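Local coordinates for general secretion pathway protein L (Vibrio parahaemolyticus, PDB 2W7V), which probably serves as an inner-membrane component of the type II secretion machinery and forms a dimer through its periplasmic domain, at residues S5-L17 / S31-I43. Residues are numbered along the deposited sequence; the frame is centred on the assembly and turned at random.
Sequences STDVAMLSWLAAL and SFKYDGQRGEVRI
Y34 packs its ring against the start of helix 8-13, where L11 covers one face: L11 CD1 stands 4.0 Å from the ring centroid, 20° off the normal, a CH-pi contact. The opposite face, near its rim, is met by the backbone N of G36, while M10 CG lies in the ring plane at the edge, 3.9 Å from Y34 CE1. Y34 OH donates to D7 O at 2.6 Å from well above the carbonyl plane, and that oxygen accepts L11 N as well. D7 is the N-cap: with CG anti to the backbone N (chi1 -172°), its OD1 reaches forward to M10 N at 2.6 Å in a nearly straight capping bond, and OD2 pairs with R86. D7 N donates to G36 O (2.8 Å), tying the residues before the helix to the hairpin turn. Strands 28-35 and 40-47 form this hairpin, closed by a G1 beta bulge at G39 and E40, in a four-stranded antiparallel sheet with the helix packed on one face. G39 CA packs against D7 CB at 3.5 Å. Farther along segment 5-17, the L14 side chain crosses that of Y34 at about a right angle, its CD1 3.6 Å from Y34 CB, and L17, at the start of helix 17-22, reaches V41 CG1 with its CD1. L14 also packs on F32 of the second subunit; F32, K33 and Y34 of this chain pair antiparallel with a strand there, extending the sheet across the dimer interface.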
# COMPACT_ATOMS: atom_id res chain seq x y z
N SER A 5 -0.90 -15.31 10.49
CA SER A 5 -2.23 -14.67 10.33
C SER A 5 -2.11 -13.37 9.55
O SER A 5 -2.70 -13.23 8.48
CB SER A 5 -2.87 -14.41 11.70
OG SER A 5 -2.11 -13.50 12.46
N THR A 6 -1.33 -12.42 10.08
CA THR A 6 -1.20 -11.07 9.49
C THR A 6 0.19 -10.48 9.79
O THR A 6 0.63 -10.53 10.94
CB THR A 6 -2.31 -10.15 10.05
OG1 THR A 6 -2.32 -8.91 9.34
CG2 THR A 6 -2.12 -9.88 11.55
N ASP A 7 0.87 -9.93 8.79
CA ASP A 7 2.26 -9.44 8.94
C ASP A 7 2.41 -7.95 9.19
O ASP A 7 2.62 -7.15 8.24
CB ASP A 7 3.13 -9.78 7.73
CG ASP A 7 4.62 -9.44 7.97
OD1 ASP A 7 4.90 -8.31 8.43
OD2 ASP A 7 5.50 -10.32 7.73
N VAL A 8 2.42 -7.63 10.48
CA VAL A 8 2.57 -6.28 11.01
C VAL A 8 3.92 -5.60 10.77
O VAL A 8 3.97 -4.38 10.66
CB VAL A 8 2.30 -6.31 12.55
CG1 VAL A 8 3.10 -5.23 13.26
CG2 VAL A 8 0.81 -6.19 12.83
N ALA A 9 5.02 -6.37 10.75
CA ALA A 9 6.35 -5.78 10.49
C ALA A 9 6.45 -5.22 9.06
O ALA A 9 6.89 -4.10 8.85
CB ALA A 9 7.46 -6.79 10.76
N MSE A 10 5.99 -5.98 8.09
CA MSE A 10 5.87 -5.45 6.74
C MSE A 10 4.90 -4.25 6.64
O MSE A 10 5.17 -3.30 5.93
CB MSE A 10 5.46 -6.56 5.78
CG MSE A 10 5.43 -6.10 4.33
SE MSE A 10 7.16 -5.60 3.51
CE MSE A 10 7.98 -7.33 3.57
N LEU A 11 3.78 -4.30 7.34
CA LEU A 11 2.87 -3.17 7.38
C LEU A 11 3.57 -1.90 7.88
O LEU A 11 3.43 -0.84 7.32
CB LEU A 11 1.64 -3.50 8.25
CG LEU A 11 0.45 -2.56 8.19
CD1 LEU A 11 -0.05 -2.44 6.78
CD2 LEU A 11 -0.64 -3.10 9.08
N SER A 12 4.36 -2.03 8.93
CA SER A 12 5.10 -0.90 9.45
C SER A 12 6.12 -0.34 8.45
O SER A 12 6.12 0.89 8.22
CB SER A 12 5.79 -1.27 10.76
OG SER A 12 4.82 -1.66 11.73
N TRP A 13 6.93 -1.22 7.85
CA TRP A 13 8.06 -0.81 7.00
C TRP A 13 7.60 -0.35 5.62
O TRP A 13 8.29 0.41 4.95
CB TRP A 13 9.10 -1.95 6.83
CG TRP A 13 9.58 -2.66 8.10
CD1 TRP A 13 9.68 -2.14 9.36
CD2 TRP A 13 10.04 -4.02 8.19
NE1 TRP A 13 10.17 -3.10 10.23
CE2 TRP A 13 10.39 -4.25 9.54
CE3 TRP A 13 10.20 -5.06 7.26
CZ2 TRP A 13 10.88 -5.48 9.97
CZ3 TRP A 13 10.68 -6.27 7.69
CH2 TRP A 13 11.02 -6.48 9.04
N LEU A 14 6.47 -0.85 5.18
CA LEU A 14 5.83 -0.32 4.00
C LEU A 14 5.72 1.25 3.98
O LEU A 14 5.68 1.87 2.92
CB LEU A 14 4.45 -1.00 3.95
CG LEU A 14 3.31 -0.46 3.12
CD1 LEU A 14 2.36 -1.62 2.80
CD2 LEU A 14 2.66 0.66 3.87
N ALA A 15 5.63 1.86 5.16
CA ALA A 15 5.59 3.33 5.31
C ALA A 15 6.83 4.08 4.71
O ALA A 15 6.74 5.27 4.38
CB ALA A 15 5.43 3.68 6.78
N ALA A 16 7.95 3.36 4.62
CA ALA A 16 9.21 3.85 4.04
C ALA A 16 9.28 3.75 2.50
O ALA A 16 10.20 4.25 1.90
CB ALA A 16 10.38 3.10 4.66
N LEU A 17 8.33 3.08 1.86
CA LEU A 17 8.42 2.81 0.44
C LEU A 17 8.11 4.02 -0.46
O LEU A 17 8.79 4.22 -1.47
CB LEU A 17 7.55 1.60 0.08
CG LEU A 17 8.09 0.21 0.50
CD1 LEU A 17 7.06 -0.88 0.20
CD2 LEU A 17 9.44 -0.12 -0.16
N SER A 31 0.75 1.20 -9.18
CA SER A 31 -0.00 0.57 -8.10
C SER A 31 0.87 -0.15 -7.12
O SER A 31 1.97 -0.49 -7.42
CB SER A 31 -1.02 -0.44 -8.65
OG SER A 31 -0.40 -1.67 -8.89
N PHE A 32 0.34 -0.38 -5.94
CA PHE A 32 0.98 -1.31 -5.05
C PHE A 32 0.05 -1.93 -4.06
O PHE A 32 -0.87 -1.28 -3.56
CB PHE A 32 2.19 -0.68 -4.39
CG PHE A 32 1.90 0.09 -3.18
CD1 PHE A 32 2.07 1.43 -3.18
CD2 PHE A 32 1.56 -0.56 -2.02
CE1 PHE A 32 1.80 2.17 -2.03
CE2 PHE A 32 1.31 0.10 -0.89
CZ PHE A 32 1.41 1.50 -0.86
N LYS A 33 0.32 -3.20 -3.76
CA LYS A 33 -0.53 -3.97 -2.89
C LYS A 33 0.22 -4.62 -1.78
O LYS A 33 1.14 -5.33 -2.04
CB LYS A 33 -1.22 -5.08 -3.68
CG LYS A 33 -2.23 -5.87 -2.82
CD LYS A 33 -3.31 -6.47 -3.61
CE LYS A 33 -4.49 -6.91 -2.73
NZ LYS A 33 -5.75 -7.03 -3.61
N TYR A 34 -0.22 -4.38 -0.55
CA TYR A 34 0.14 -5.17 0.63
C TYR A 34 -0.85 -6.30 0.88
O TYR A 34 -2.10 -6.08 0.89
CB TYR A 34 0.17 -4.27 1.86
CG TYR A 34 0.28 -4.97 3.19
CD1 TYR A 34 1.50 -5.47 3.66
CD2 TYR A 34 -0.83 -5.10 4.02
CE1 TYR A 34 1.59 -6.11 4.92
CE2 TYR A 34 -0.76 -5.72 5.22
CZ TYR A 34 0.43 -6.23 5.68
OH TYR A 34 0.41 -6.85 6.91
N ASP A 35 -0.29 -7.49 1.10
CA ASP A 35 -1.04 -8.71 1.44
C ASP A 35 -0.51 -9.15 2.82
O ASP A 35 0.61 -9.66 2.94
CB ASP A 35 -0.82 -9.76 0.34
CG ASP A 35 -1.38 -11.12 0.66
OD1 ASP A 35 -2.08 -11.33 1.67
OD2 ASP A 35 -1.12 -12.02 -0.15
N GLY A 36 -1.29 -8.93 3.85
CA GLY A 36 -0.86 -9.19 5.21
C GLY A 36 -0.69 -10.66 5.52
O GLY A 36 0.12 -11.04 6.37
N GLN A 37 -1.40 -11.50 4.78
CA GLN A 37 -1.40 -12.92 5.04
C GLN A 37 -0.09 -13.49 4.53
O GLN A 37 0.55 -14.30 5.21
CB GLN A 37 -2.63 -13.58 4.40
CG GLN A 37 -3.84 -12.61 4.35
CD GLN A 37 -5.15 -13.20 4.83
OE1 GLN A 37 -5.20 -14.12 5.66
NE2 GLN A 37 -6.23 -12.63 4.33
N ARG A 38 0.32 -13.03 3.35
CA ARG A 38 1.62 -13.39 2.79
C ARG A 38 2.72 -12.50 3.34
O ARG A 38 3.86 -12.82 3.21
CB ARG A 38 1.60 -13.29 1.26
CG ARG A 38 0.79 -14.37 0.54
CD ARG A 38 0.96 -14.31 -0.98
NE ARG A 38 0.85 -15.62 -1.64
CZ ARG A 38 1.85 -16.51 -1.77
NH1 ARG A 38 3.08 -16.27 -1.31
NH2 ARG A 38 1.61 -17.67 -2.38
N GLY A 39 2.40 -11.38 3.93
CA GLY A 39 3.45 -10.37 4.28
C GLY A 39 4.31 -9.87 3.13
O GLY A 39 5.50 -9.65 3.28
N GLU A 40 3.67 -9.66 1.98
CA GLU A 40 4.34 -9.17 0.80
C GLU A 40 3.75 -7.87 0.40
O GLU A 40 2.58 -7.61 0.65
CB GLU A 40 4.12 -10.08 -0.39
CG GLU A 40 4.53 -11.48 -0.23
CD GLU A 40 4.24 -12.30 -1.48
OE1 GLU A 40 3.57 -11.77 -2.40
OE2 GLU A 40 4.66 -13.45 -1.51
N VAL A 41 4.55 -7.11 -0.30
CA VAL A 41 4.13 -5.99 -1.06
C VAL A 41 4.49 -6.19 -2.55
O VAL A 41 5.62 -6.52 -2.88
CB VAL A 41 4.80 -4.71 -0.49
CG1 VAL A 41 4.33 -3.45 -1.24
CG2 VAL A 41 4.47 -4.56 1.04
N ARG A 42 3.52 -6.01 -3.43
CA ARG A 42 3.78 -6.00 -4.86
C ARG A 42 3.53 -4.61 -5.45
O ARG A 42 2.50 -3.99 -5.24
CB ARG A 42 2.93 -7.06 -5.51
CG ARG A 42 3.01 -8.40 -4.76
CD ARG A 42 2.13 -9.46 -5.42
NE ARG A 42 0.72 -9.31 -5.04
CZ ARG A 42 0.22 -9.68 -3.86
NH1 ARG A 42 1.00 -10.19 -2.91
NH2 ARG A 42 -1.07 -9.51 -3.63
N ILE A 43 4.51 -4.14 -6.21
CA ILE A 43 4.56 -2.81 -6.76
C ILE A 43 4.63 -2.84 -8.27
O ILE A 43 5.50 -3.47 -8.80
CB ILE A 43 5.85 -2.11 -6.26
CG1 ILE A 43 5.85 -1.97 -4.71
CG2 ILE A 43 5.97 -0.73 -6.89
CD1 ILE A 43 7.23 -1.69 -4.10